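MSHA biogenesis protein MshE (Vibrio cholerae, PDB 5HTL) binds the bacterial second messenger cyclic di-GMP through its MshEN domain and probably serves biogenesis of the MSHA pilus. Local coordinates at the C2E site and the interface of chains A and B. Residues are numbered along the deposited sequence; one frame, centred on the assembly and turned at random. Chains: chain A/B, MSHA biogenesis protein MshE.

Contact 1: the C2E site. Residues chain A 7, 9-12, 25, 29, 32, 38-41, 54, 58, 61, 108, 110. With C2E (9,9'-[(2R,3R,3aS,5S,7aR,9R,10R,10aS,12S,14aR)-3,5,10,12-tetrahydroxy-5,12-dioxidooctahydro-2H,7H-difuro[3,2-d:3',2'-j][1,3,7,9,2,8]tetraoxadiphosphacyclododecine-2,9-diyl]bis(2-amino-1,9-dihydro-6H-purin-6-one)), chain C.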
ATOM      1  N   ARG A   7      -4.871  10.395  -0.093  1.00 30.11           N
ATOM      2  CA  ARG A   7      -3.901  10.408  -1.167  1.00 18.29           C
ATOM      3  C   ARG A   7      -3.834  11.820  -1.728  1.00 14.09           C
ATOM      4  O   ARG A   7      -4.730  12.634  -1.480  1.00 16.07           O
ATOM      5  CB  ARG A   7      -4.393   9.467  -2.256  1.00 17.38           C
ATOM      6  CG  ARG A   7      -5.721   9.929  -2.826  1.00 16.43           C
ATOM      7  CD  ARG A   7      -6.433   8.840  -3.591  1.00 14.63           C
ATOM      8  NE  ARG A   7      -6.976   7.851  -2.670  1.00 16.77           N
ATOM      9  CZ  ARG A   7      -7.822   6.891  -3.017  1.00 16.71           C
ATOM     10  NH1 ARG A   7      -8.229   6.792  -4.278  1.00 15.55           N
ATOM     11  NH2 ARG A   7      -8.270   6.041  -2.100  1.00 18.85           N
ATOM     12  N   ARG A   9      -4.531  14.057  -4.764  1.00 14.27           N
ATOM     13  CA  ARG A   9      -5.448  13.785  -5.867  1.00 16.60           C
ATOM     14  C   ARG A   9      -4.714  13.696  -7.202  1.00 13.06           C
ATOM     15  O   ARG A   9      -3.659  14.316  -7.401  1.00 13.82           O
ATOM     16  CB  ARG A   9      -6.641  14.742  -5.895  1.00 24.95           C
ATOM     17  CG  ARG A   9      -6.290  16.174  -6.096  1.00 24.94           C
ATOM     18  CD  ARG A   9      -7.517  17.043  -5.899  1.00 24.34           C
ATOM     19  NE  ARG A   9      -7.206  18.423  -6.217  1.00 25.43           N
ATOM     20  CZ  ARG A   9      -8.081  19.417  -6.154  1.00 19.97           C
ATOM     21  NH1 ARG A   9      -9.332  19.182  -5.778  1.00 22.88           N
ATOM     22  NH2 ARG A   9      -7.699  20.639  -6.464  1.00 31.08           N
ATOM     23  N   LEU A  10      -5.267  12.902  -8.108  1.00 14.22           N
ATOM     24  CA  LEU A  10      -4.543  12.471  -9.293  1.00 15.56           C
ATOM     25  C   LEU A  10      -4.187  13.606 -10.239  1.00 12.62           C
ATOM     26  O   LEU A  10      -3.075  13.637 -10.750  1.00 12.68           O
ATOM     27  CB  LEU A  10      -5.319  11.369 -10.027  1.00 13.38           C
ATOM     28  CG  LEU A  10      -4.589  10.757 -11.219  1.00 13.60           C
ATOM     29  CD1 LEU A  10      -3.329  10.045 -10.760  1.00 19.59           C
ATOM     30  CD2 LEU A  10      -5.519   9.812 -11.959  1.00 14.62           C
ATOM     31  N   GLY A  11      -5.111  14.541 -10.463  1.00 13.85           N
ATOM     32  CA  GLY A  11      -4.840  15.672 -11.338  1.00 13.52           C
ATOM     33  C   GLY A  11      -3.618  16.461 -10.897  1.00 15.20           C
ATOM     34  O   GLY A  11      -2.688  16.666 -11.683  1.00 15.66           O
ATOM     35  N   ASP A  12      -3.611  16.894  -9.639  1.00 15.65           N
ATOM     36  CA  ASP A  12      -2.487  17.650  -9.100  1.00 15.27           C
ATOM     37  C   ASP A  12      -1.188  16.872  -9.184  1.00 15.31           C
ATOM     38  O   ASP A  12      -0.146  17.445  -9.482  1.00 14.06           O
ATOM     39  CB  ASP A  12      -2.762  18.062  -7.653  1.00 18.86           C
ATOM     40  CG  ASP A  12      -3.911  19.045  -7.535  1.00 28.97           C
ATOM     41  OD1 ASP A  12      -4.104  19.856  -8.467  1.00 31.21           O
ATOM     42  OD2 ASP A  12      -4.621  18.999  -6.509  1.00 32.74           O
ATOM     43  N   LEU A  25      -5.867  19.535 -17.536  1.00 14.85           N
ATOM     44  CA  LEU A  25      -6.555  19.049 -16.346  1.00 13.61           C
ATOM     45  C   LEU A  25      -7.935  19.691 -16.234  1.00 12.36           C
ATOM     46  O   LEU A  25      -8.927  18.998 -16.022  1.00 13.43           O
ATOM     47  CB  LEU A  25      -5.744  19.333 -15.090  1.00 12.05           C
ATOM     48  CG  LEU A  25      -6.410  18.952 -13.767  1.00 12.22           C
ATOM     49  CD1 LEU A  25      -6.916  17.492 -13.730  1.00 14.80           C
ATOM     50  CD2 LEU A  25      -5.459  19.200 -12.610  1.00 15.96           C
ATOM     51  N   LEU A  29     -11.519  17.738 -16.313  1.00 13.71           N
ATOM     52  CA  LEU A  29     -12.455  17.819 -15.191  1.00 14.24           C
ATOM     53  C   LEU A  29     -13.819  18.281 -15.684  1.00 19.72           C
ATOM     54  O   LEU A  29     -14.844  17.742 -15.263  1.00 20.64           O
ATOM     55  CB  LEU A  29     -11.928  18.743 -14.094  1.00 16.71           C
ATOM     56  CG  LEU A  29     -10.746  18.195 -13.305  1.00 16.29           C
ATOM     57  CD1 LEU A  29     -10.141  19.318 -12.469  1.00 17.37           C
ATOM     58  CD2 LEU A  29     -11.177  17.022 -12.428  1.00 18.26           C
ATOM     59  N   GLN A  32     -15.355  15.295 -17.801  1.00 19.56           N
ATOM     60  CA  GLN A  32     -15.662  14.080 -17.054  1.00 19.97           C
ATOM     61  C   GLN A  32     -17.085  14.096 -16.478  1.00 19.28           C
ATOM     62  O   GLN A  32     -17.720  13.041 -16.338  1.00 19.70           O
ATOM     63  CB  GLN A  32     -14.614  13.900 -15.950  1.00 26.27           C
ATOM     64  CG  GLN A  32     -15.131  13.293 -14.673  1.00 27.45           C
ATOM     65  CD  GLN A  32     -14.046  13.107 -13.634  1.00 19.03           C
ATOM     66  OE1 GLN A  32     -13.515  14.069 -13.087  1.00 19.66           O
ATOM     67  NE2 GLN A  32     -13.742  11.860 -13.330  1.00 15.93           N
ATOM     68  N   ARG A  38     -13.861   8.006 -14.887  1.00 14.49           N
ATOM     69  CA  ARG A  38     -12.917   8.605 -13.954  1.00 14.67           C
ATOM     70  C   ARG A  38     -11.939   9.539 -14.674  1.00 14.96           C
ATOM     71  O   ARG A  38     -11.891   9.577 -15.910  1.00 15.63           O
ATOM     72  CB  ARG A  38     -12.214   7.526 -13.134  1.00 16.56           C
ATOM     73  CG  ARG A  38     -13.206   6.623 -12.391  1.00 23.14           C
ATOM     74  CD  ARG A  38     -12.691   6.214 -11.024  1.00 20.76           C
ATOM     75  NE  ARG A  38     -13.591   5.259 -10.380  1.00 25.39           N
ATOM     76  CZ  ARG A  38     -14.532   5.574  -9.493  1.00 24.06           C
ATOM     77  NH1 ARG A  38     -14.723   6.830  -9.104  1.00 18.85           N
ATOM     78  NH2 ARG A  38     -15.281   4.613  -8.978  1.00 27.73           N
ATOM     79  N   LEU A  39     -11.180  10.308 -13.894  1.00 14.33           N
ATOM     80  CA  LEU A  39     -10.347  11.356 -14.456  1.00 13.94           C
ATOM     81  C   LEU A  39      -9.237  10.834 -15.364  1.00 15.83           C
ATOM     82  O   LEU A  39      -9.001  11.389 -16.440  1.00 12.86           O
ATOM     83  CB  LEU A  39      -9.738  12.211 -13.341  1.00 13.20           C
ATOM     84  CG  LEU A  39      -8.759  13.299 -13.789  1.00 15.30           C
ATOM     85  CD1 LEU A  39      -9.428  14.312 -14.721  1.00 18.33           C
ATOM     86  CD2 LEU A  39      -8.169  13.968 -12.558  1.00 15.02           C
ATOM     87  N   GLY A  40      -8.555   9.778 -14.934  1.00 14.11           N
ATOM     88  CA  GLY A  40      -7.461   9.218 -15.712  1.00 14.78           C
ATOM     89  C   GLY A  40      -7.930   8.779 -17.087  1.00 15.06           C
ATOM     90  O   GLY A  40      -7.320   9.117 -18.109  1.00 14.89           O
ATOM     91  N   ASP A  41      -9.028   8.028 -17.118  1.00 13.76           N
ATOM     92  CA  ASP A  41      -9.594   7.558 -18.380  1.00 13.38           C
ATOM     93  C   ASP A  41     -10.063   8.729 -19.254  1.00 14.27           C
ATOM     94  O   ASP A  41      -9.990   8.669 -20.479  1.00 14.68           O
ATOM     95  CB  ASP A  41     -10.714   6.544 -18.111  1.00 16.43           C
ATOM     96  CG  ASP A  41     -10.183   5.178 -17.659  1.00 22.79           C
ATOM     97  OD1 ASP A  41      -9.040   4.805 -18.014  1.00 23.04           O
ATOM     98  OD2 ASP A  41     -10.925   4.467 -16.949  1.00 29.40           O
ATOM     99  N   LEU A  54      -0.909   6.244 -16.753  1.00 15.07           N
ATOM    100  CA  LEU A  54      -1.936   6.135 -15.721  1.00 15.41           C
ATOM    101  C   LEU A  54      -1.612   5.044 -14.695  1.00 17.65           C
ATOM    102  O   LEU A  54      -1.721   5.275 -13.487  1.00 15.50           O
ATOM    103  CB  LEU A  54      -3.316   5.911 -16.340  1.00 15.89           C
ATOM    104  CG  LEU A  54      -4.471   5.724 -15.342  1.00 16.58           C
ATOM    105  CD1 LEU A  54      -4.563   6.942 -14.410  1.00 16.84           C
ATOM    106  CD2 LEU A  54      -5.787   5.461 -16.071  1.00 19.69           C
ATOM    107  N   LEU A  58      -1.032   6.040 -10.832  1.00 13.80           N
ATOM    108  CA  LEU A  58      -1.938   5.462  -9.838  1.00 13.46           C
ATOM    109  C   LEU A  58      -1.112   4.721  -8.789  1.00 13.88           C
ATOM    110  O   LEU A  58      -1.355   4.846  -7.590  1.00 13.05           O
ATOM    111  CB  LEU A  58      -2.928   4.503 -10.497  1.00 15.15           C
ATOM    112  CG  LEU A  58      -4.121   5.144 -11.198  1.00 21.29           C
ATOM    113  CD1 LEU A  58      -4.955   4.091 -11.921  1.00 21.08           C
ATOM    114  CD2 LEU A  58      -4.974   5.919 -10.202  1.00 20.78           C
ATOM    115  N   GLN A  61       0.449   7.350  -6.595  1.00 12.78           N
ATOM    116  CA  GLN A  61      -0.605   7.923  -5.759  1.00 11.82           C
ATOM    117  C   GLN A  61      -0.992   7.038  -4.578  1.00 12.24           C
ATOM    118  O   GLN A  61      -1.175   7.515  -3.450  1.00 14.61           O
ATOM    119  CB  GLN A  61      -1.847   8.192  -6.602  1.00 14.08           C
ATOM    120  CG  GLN A  61      -2.958   8.849  -5.800  1.00 13.41           C
ATOM    121  CD  GLN A  61      -4.280   8.901  -6.528  1.00 11.04           C
ATOM    122  OE1 GLN A  61      -4.726   7.905  -7.104  1.00 14.70           O
ATOM    123  NE2 GLN A  61      -4.924  10.067  -6.500  1.00 12.97           N
ATOM    124  N   ASP A 108      -7.372  -2.442 -10.699  1.00 13.37           N
ATOM    125  CA  ASP A 108      -7.801  -1.167 -10.131  1.00 11.60           C
ATOM    126  C   ASP A 108      -7.851  -1.198  -8.604  1.00 13.94           C
ATOM    127  O   ASP A 108      -8.902  -1.393  -8.013  1.00 13.99           O
ATOM    128  CB  ASP A 108      -9.156  -0.747 -10.711  1.00 13.00           C
ATOM    129  CG  ASP A 108      -9.566   0.645 -10.286  1.00 14.69           C
ATOM    130  OD1 ASP A 108      -8.759   1.327  -9.626  1.00 17.24           O
ATOM    131  OD2 ASP A 108     -10.703   1.047 -10.621  1.00 22.61           O
ATOM    132  N   ALA A 110      -7.737   1.224  -6.720  1.00 15.20           N
ATOM    133  CA  ALA A 110      -8.534   2.382  -6.301  1.00 19.24           C
ATOM    134  C   ALA A 110     -10.036   2.086  -6.290  1.00 17.36           C
ATOM    135  O   ALA A 110     -10.838   2.922  -5.871  1.00 19.04           O
ATOM    136  CB  ALA A 110      -8.239   3.575  -7.196  1.00 19.23           C
TER
HETATM  137  P1  C2E C 201      -8.549  11.205  -6.331  1.00 14.03           P
HETATM  138  O2P C2E C 201      -7.314  11.370  -7.182  1.00 13.94           O
HETATM  139  O1P C2E C 201      -8.300  11.538  -4.875  1.00 16.88           O
HETATM  140  O5' C2E C 201      -9.681  12.128  -6.934  1.00 14.37           O
HETATM  141  C5' C2E C 201     -11.021  12.157  -6.526  1.00 15.21           C
HETATM  142  C4' C2E C 201     -11.907  12.903  -7.412  1.00 14.67           C
HETATM  143  O4' C2E C 201     -11.540  14.248  -7.466  1.00 15.97           O
HETATM  144  C3' C2E C 201     -11.836  12.404  -8.828  1.00 14.50           C
HETATM  145  O3' C2E C 201     -12.849  11.455  -9.058  1.00 16.32           O
HETATM  146  C2' C2E C 201     -11.927  13.557  -9.608  1.00 17.23           C
HETATM  147  O2' C2E C 201     -13.298  13.794  -9.996  1.00 22.47           O
HETATM  148  C1' C2E C 201     -11.411  14.681  -8.789  1.00 16.92           C
HETATM  149  N9  C2E C 201     -10.021  14.912  -9.035  1.00 18.02           N
HETATM  150  C8  C2E C 201      -8.912  14.198  -9.197  1.00 14.47           C
HETATM  151  N7  C2E C 201      -7.916  15.079  -9.357  1.00 14.75           N
HETATM  152  C5  C2E C 201      -8.421  16.347  -9.288  1.00 13.99           C
HETATM  153  C6  C2E C 201      -7.805  17.600  -9.384  1.00 14.74           C
HETATM  154  O6  C2E C 201      -6.477  17.701  -9.592  1.00 16.61           O
HETATM  155  N1  C2E C 201      -8.555  18.704  -9.279  1.00 16.03           N
HETATM  156  C2  C2E C 201      -9.870  18.600  -9.070  1.00 18.21           C
HETATM  157  N2  C2E C 201     -10.616  19.816  -8.968  1.00 20.60           N
HETATM  158  N3  C2E C 201     -10.511  17.415  -8.966  1.00 18.72           N
HETATM  159  C4  C2E C 201      -9.814  16.261  -9.072  1.00 19.09           C
HETATM  160  P11 C2E C 201     -12.594  10.187  -9.988  1.00 15.54           P
HETATM  161  O21 C2E C 201     -13.899   9.445 -10.225  1.00 19.21           O
HETATM  162  O11 C2E C 201     -12.090  10.694 -11.308  1.00 17.09           O
HETATM  163  O5A C2E C 201     -11.464   9.274  -9.419  1.00 15.47           O
HETATM  164  C5A C2E C 201     -11.592   8.613  -8.170  1.00 16.05           C
HETATM  165  C4A C2E C 201     -10.374   8.091  -7.605  1.00 14.38           C
HETATM  166  O4A C2E C 201      -9.879   6.975  -8.423  1.00 15.17           O
HETATM  167  C3A C2E C 201      -9.265   9.070  -7.608  1.00 14.24           C
HETATM  168  O3A C2E C 201      -9.069   9.711  -6.364  1.00 12.77           O
HETATM  169  C2A C2E C 201      -8.061   8.313  -8.002  1.00 14.51           C
HETATM  170  O2A C2E C 201      -7.381   7.765  -6.944  1.00 16.93           O
HETATM  171  C1A C2E C 201      -8.556   7.198  -8.852  1.00 15.72           C
HETATM  172  N91 C2E C 201      -8.631   7.405 -10.292  1.00 12.87           N
HETATM  173  C81 C2E C 201      -8.804   8.552 -10.977  1.00 14.33           C
HETATM  174  N71 C2E C 201      -8.857   8.287 -12.294  1.00 15.13           N
HETATM  175  C51 C2E C 201      -8.726   6.948 -12.458  1.00 14.54           C
HETATM  176  C61 C2E C 201      -8.708   6.073 -13.550  1.00 21.69           C
HETATM  177  O61 C2E C 201      -8.850   6.522 -14.852  1.00 19.54           O
HETATM  178  N11 C2E C 201      -8.551   4.768 -13.340  1.00 19.21           N
HETATM  179  C21 C2E C 201      -8.416   4.283 -12.110  1.00 18.58           C
HETATM  180  N21 C2E C 201      -8.251   2.889 -11.997  1.00 20.78           N
HETATM  181  N31 C2E C 201      -8.435   5.070 -11.028  1.00 17.71           N
HETATM  182  C41 C2E C 201      -8.590   6.402 -11.189  1.00 16.21           C
HETATM  183  O   HOH W   1      -7.303  13.203  -3.019  1.00 34.98           O
HETATM  184  O   HOH W   2      -9.869   2.904 -15.123  1.00 39.78           O
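Phosphate oxygen O2P of C2E is gripped by two donors: the backbone N of A:Leu10, at 2.7 Å, and the amide NE2 of A:Gln61, which meets it in the amide plane. The other phosphate repeats the pattern: O11 accepts from A:Leu39 N and from A:Gln32 NE2. A:Leu10 and A:Leu39 open helices 10-16 and 39-45, so each phosphate lies at a helix N-terminus, whose dipole may add to its hold. The next residues read the guanines: A:Gly11 N donates to N7, A:Gly40 N to N71 at 3.0 Å (166° at H), and A:Asp41 N reaches the carbonyl O61. This is the cyclic di-GMP pocket of the MshEN domain, built from two similar halves.

A:Arg9, extended from CG to NE, lies flat over one six-membered guanine ring, its NE 3.7 Å from the centroid in a cation-pi contact. A salt bridge from the same NE to A:Asp12 OD2, 2.7 Å, fixes the guanidinium's rotation. A:Leu29 packs CD2 on the opposite face of that ring, while A:Leu39 CD2 sits over the five-membered ring. The second guanine has A:Arg38 CB over its imidazole ring and A:Leu58 CD1 over its pyrimidine ring. A:Arg38 bends at chi2 (-143°), so that NH1 forms a salt bridge with O21 in the guanidinium plane.

A:Gln61 also accepts from the ribose 2'-hydroxyl O2A through OE1, 2.7 Å away, and A:Arg7 NH1 donates to the same hydroxyl. From the loop before helix 112-121, A:Asp108 OD1 accepts from the exocyclic amine N21 at 2.9 Å, met from above the carboxylate plane.

Contact 2: the interface of chains A and B. Residues chain A 5-7, 61-62, 109, 112, 115, 129; chain B 112-113, 116.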
ATOM      1  N   LYS A   5      -8.152  11.472   4.151  1.00 52.51           N
ATOM      2  CA  LYS A   5      -7.955  10.030   4.029  1.00 47.75           C
ATOM      3  C   LYS A   5      -6.501   9.488   4.104  1.00 42.50           C
ATOM      4  O   LYS A   5      -6.217   8.707   5.012  1.00 38.17           O
ATOM      5  CB  LYS A   5      -8.738   9.466   2.835  1.00 52.40           C
ATOM      6  CG  LYS A   5     -10.131   8.968   3.206  1.00 53.81           C
ATOM      7  CD  LYS A   5     -11.218   9.770   2.516  1.00 52.24           C
ATOM      8  CE  LYS A   5     -11.909  10.720   3.478  1.00 54.03           C
ATOM      9  NZ  LYS A   5     -12.374  11.947   2.773  1.00 53.05           N
ATOM     10  N   LEU A   6      -5.567   9.870   3.223  1.00 47.45           N
ATOM     11  CA  LEU A   6      -5.691  10.850   2.136  1.00 44.74           C
ATOM     12  C   LEU A   6      -4.538  10.731   1.138  1.00 41.27           C
ATOM     13  O   LEU A   6      -3.376  10.956   1.467  1.00 49.50           O
ATOM     14  CB  LEU A   6      -5.711  12.284   2.662  1.00 50.38           C
ATOM     15  CG  LEU A   6      -5.183  12.505   4.073  1.00 41.93           C
ATOM     16  CD1 LEU A   6      -3.700  12.201   4.138  1.00 37.86           C
ATOM     17  CD2 LEU A   6      -5.506  13.912   4.467  1.00 26.53           C
ATOM     18  N   ARG A   7      -4.871  10.395  -0.093  1.00 30.11           N
ATOM     19  CA  ARG A   7      -3.901  10.408  -1.167  1.00 18.29           C
ATOM     20  C   ARG A   7      -3.834  11.820  -1.728  1.00 14.09           C
ATOM     21  O   ARG A   7      -4.730  12.634  -1.480  1.00 16.07           O
ATOM     22  CB  ARG A   7      -4.393   9.467  -2.256  1.00 17.38           C
ATOM     23  CG  ARG A   7      -5.721   9.929  -2.826  1.00 16.43           C
ATOM     24  CD  ARG A   7      -6.433   8.840  -3.591  1.00 14.63           C
ATOM     25  NE  ARG A   7      -6.976   7.851  -2.670  1.00 16.77           N
ATOM     26  CZ  ARG A   7      -7.822   6.891  -3.017  1.00 16.71           C
ATOM     27  NH1 ARG A   7      -8.229   6.792  -4.278  1.00 15.55           N
ATOM     28  NH2 ARG A   7      -8.270   6.041  -2.100  1.00 18.85           N
ATOM     29  N   GLN A  61       0.449   7.350  -6.595  1.00 12.78           N
ATOM     30  CA  GLN A  61      -0.605   7.923  -5.759  1.00 11.82           C
ATOM     31  C   GLN A  61      -0.992   7.038  -4.578  1.00 12.24           C
ATOM     32  O   GLN A  61      -1.175   7.515  -3.450  1.00 14.61           O
ATOM     33  CB  GLN A  61      -1.847   8.192  -6.602  1.00 14.08           C
ATOM     34  CG  GLN A  61      -2.958   8.849  -5.800  1.00 13.41           C
ATOM     35  CD  GLN A  61      -4.280   8.901  -6.528  1.00 11.04           C
ATOM     36  OE1 GLN A  61      -4.726   7.905  -7.104  1.00 14.70           O
ATOM     37  NE2 GLN A  61      -4.924  10.067  -6.500  1.00 12.97           N
ATOM     38  N   LEU A  62      -1.148   5.741  -4.846  1.00 11.05           N
ATOM     39  CA  LEU A  62      -1.603   4.787  -3.848  1.00 12.14           C
ATOM     40  C   LEU A  62      -0.477   4.139  -3.041  1.00 11.04           C
ATOM     41  O   LEU A  62      -0.737   3.288  -2.185  1.00 12.45           O
ATOM     42  CB  LEU A  62      -2.446   3.713  -4.531  1.00 13.04           C
ATOM     43  CG  LEU A  62      -3.649   4.262  -5.306  1.00 13.51           C
ATOM     44  CD1 LEU A  62      -4.377   3.116  -6.021  1.00 14.47           C
ATOM     45  CD2 LEU A  62      -4.578   5.037  -4.355  1.00 14.43           C
ATOM     46  N   PRO A 109      -6.703  -0.991  -7.950  1.00 14.88           N
ATOM     47  CA  PRO A 109      -6.699  -0.988  -6.483  1.00 19.04           C
ATOM     48  C   PRO A 109      -7.416   0.236  -5.889  1.00 18.35           C
ATOM     49  O   PRO A 109      -7.687   0.244  -4.694  1.00 25.24           O
ATOM     50  CB  PRO A 109      -5.200  -0.984  -6.131  1.00 17.60           C
ATOM     51  CG  PRO A 109      -4.507  -0.560  -7.375  1.00 19.12           C
ATOM     52  CD  PRO A 109      -5.348  -1.000  -8.518  1.00 15.51           C
ATOM     53  N   LEU A 112     -12.859   0.930  -4.669  1.00 15.54           N
ATOM     54  CA  LEU A 112     -13.248   0.625  -3.299  1.00 15.53           C
ATOM     55  C   LEU A 112     -14.471  -0.274  -3.222  1.00 15.13           C
ATOM     56  O   LEU A 112     -14.639  -1.026  -2.265  1.00 16.16           O
ATOM     57  CB  LEU A 112     -13.483   1.920  -2.522  1.00 16.15           C
ATOM     58  CG  LEU A 112     -12.237   2.799  -2.381  1.00 20.03           C
ATOM     59  CD1 LEU A 112     -12.516   4.011  -1.503  1.00 27.01           C
ATOM     60  CD2 LEU A 112     -11.084   1.980  -1.822  1.00 23.66           C
ATOM     61  N   GLN A 115     -12.871  -3.508  -3.600  1.00 14.86           N
ATOM     62  CA  GLN A 115     -12.112  -3.791  -2.387  1.00 16.22           C
ATOM     63  C   GLN A 115     -13.004  -4.327  -1.283  1.00 17.04           C
ATOM     64  O   GLN A 115     -12.636  -5.270  -0.580  1.00 19.20           O
ATOM     65  CB  GLN A 115     -11.449  -2.510  -1.899  1.00 17.73           C
ATOM     66  CG  GLN A 115     -10.452  -2.682  -0.774  1.00 36.14           C
ATOM     67  CD  GLN A 115      -9.623  -1.432  -0.560  1.00 37.55           C
ATOM     68  OE1 GLN A 115      -9.979  -0.567   0.240  1.00 45.56           O
ATOM     69  NE2 GLN A 115      -8.525  -1.318  -1.295  1.00 40.74           N
ATOM     70  N   PHE A 129      -1.548  -4.940  -1.529  1.00 13.48           N
ATOM     71  CA  PHE A 129      -1.982  -4.712  -2.912  1.00 13.03           C
ATOM     72  C   PHE A 129      -0.847  -4.297  -3.829  1.00 14.37           C
ATOM     73  O   PHE A 129       0.044  -3.540  -3.444  1.00 12.96           O
ATOM     74  CB  PHE A 129      -3.082  -3.645  -2.991  1.00 16.13           C
ATOM     75  CG  PHE A 129      -4.363  -4.034  -2.313  1.00 19.73           C
ATOM     76  CD1 PHE A 129      -5.142  -5.066  -2.808  1.00 21.72           C
ATOM     77  CD2 PHE A 129      -4.795  -3.352  -1.185  1.00 27.39           C
ATOM     78  CE1 PHE A 129      -6.337  -5.418  -2.181  1.00 25.14           C
ATOM     79  CE2 PHE A 129      -5.979  -3.698  -0.557  1.00 24.84           C
ATOM     80  CZ  PHE A 129      -6.746  -4.731  -1.056  1.00 24.87           C
TER
ATOM     81  N   LEU B 112      -1.688   3.266   2.858  1.00 13.69           N
ATOM     82  CA  LEU B 112      -2.800   4.186   2.668  1.00 14.03           C
ATOM     83  C   LEU B 112      -4.132   3.588   3.103  1.00 18.01           C
ATOM     84  O   LEU B 112      -4.958   4.250   3.738  1.00 16.24           O
ATOM     85  CB  LEU B 112      -2.881   4.601   1.194  1.00 17.09           C
ATOM     86  CG  LEU B 112      -4.051   5.511   0.818  1.00 21.13           C
ATOM     87  CD1 LEU B 112      -3.958   6.855   1.565  1.00 18.45           C
ATOM     88  CD2 LEU B 112      -4.160   5.700  -0.711  1.00 23.18           C
ATOM     89  N   PHE B 113      -4.360   2.334   2.755  1.00 15.42           N
ATOM     90  CA  PHE B 113      -5.659   1.750   3.054  1.00 15.81           C
ATOM     91  C   PHE B 113      -5.842   1.475   4.542  1.00 15.26           C
ATOM     92  O   PHE B 113      -6.938   1.647   5.080  1.00 18.26           O
ATOM     93  CB  PHE B 113      -5.930   0.546   2.153  1.00 21.61           C
ATOM     94  CG  PHE B 113      -5.990   0.909   0.697  1.00 18.59           C
ATOM     95  CD1 PHE B 113      -6.794   1.959   0.271  1.00 25.05           C
ATOM     96  CD2 PHE B 113      -5.215   0.240  -0.234  1.00 32.16           C
ATOM     97  CE1 PHE B 113      -6.847   2.323  -1.062  1.00 31.66           C
ATOM     98  CE2 PHE B 113      -5.260   0.594  -1.573  1.00 31.47           C
ATOM     99  CZ  PHE B 113      -6.075   1.639  -1.985  1.00 30.42           C
ATOM    100  N   GLU B 116      -6.732   4.869   6.024  1.00 14.27           N
ATOM    101  CA  GLU B 116      -8.148   5.129   5.781  1.00 16.63           C
ATOM    102  C   GLU B 116      -9.036   4.331   6.742  1.00 15.53           C
ATOM    103  O   GLU B 116     -10.012   4.853   7.282  1.00 16.33           O
ATOM    104  CB  GLU B 116      -8.488   4.818   4.315  1.00 17.17           C
ATOM    105  CG  GLU B 116      -7.824   5.781   3.328  1.00 20.95           C
ATOM    106  CD  GLU B 116      -8.022   5.385   1.875  1.00 37.69           C
ATOM    107  OE1 GLU B 116      -8.506   4.261   1.623  1.00 48.79           O
ATOM    108  OE2 GLU B 116      -7.699   6.202   0.983  1.00 28.23           O
TER
HETATM  109  O   HOH W   3      -0.507   2.165   0.294  1.00 19.88           O
HETATM  110  O   HOH W   4      -6.877   8.633   0.278  1.00 23.82           O
HETATM  111  O   HOH W   5      -9.912   1.862   2.080  1.00 35.69           O
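A:Arg7 holds CG in the crowded position between its backbone N and carbonyl carbon (chi1 62°) and bends again at chi3 (73°), while B:Glu116 sets CG anti to its carbonyl carbon (chi1 -67°) and stays extended beyond it. The two chains cross at about a right angle, yet their flat ends are nearly coplanar. A:Arg7 NH2 thus donates in its guanidinium plane to the syn lone pair of B:Glu116 OE2, a salt bridge of 3.1 Å. The same OE2 takes water 4 at 2.7 Å, which also touches A:Arg7 N and NE, so the water braces the pair at a second point. A:Leu62 CD2 lies over one face of the guanidinium, 3.9 Å above its plane, backing it within its own chain.

B:Leu112, with CG anti to the backbone N, turns CD2 obliquely against A:Leu62 CD2 at 3.7 Å and carries CD1 towards the poorly ordered A:Leu6. Beside this apolar contact, water 3 joins B:Leu112 N to A:Leu62 O.

B:Phe113 buries more of its surface against chain A than the other residues of this patch. A:Gln115, CG anti to its backbone N and extended beyond, brings NE2 3.6 Å above the ring plane, over its centre, with the amide standing steeply to the ring. A:Phe129 brings its ortho carbon CD2 to the CD2 corner of the ring, 3.7 Å away, on the side where A:Gln115 lies, the side chains crossing at about a right angle. The tip carbon CZ of B:Phe113 lies 3.4 Å from the backbone O of A:Pro109. Water 5 joins A:Gln115 OE1 to B:Glu116 OE1.

The structure alone does not show whether this asymmetric pairing is biological. The start of helix 112-121 of chain B is wedged between the N-terminal segment and helix 51-62 of chain A on one side and helix 112-121 and strand 126-131 on the other.

Contact 1 and contact 2 lie about 13 Å apart, measured between the centres of their C-alpha atoms, and share A:Arg7 and A:Gln61. A:Arg7 is the true bridge: one terminal nitrogen of its guanidinium serves the ligand in contact 1, the other serves chain B in contact 2. A:Gln61, by contrast, belongs chiefly to contact 1 and barely grazes the partner, although its neighbour at the end of helix 51-62 packs there. Ligand binding could therefore influence how this surface meets another copy, and the reverse, but one ligand-bound structure cannot establish such coupling.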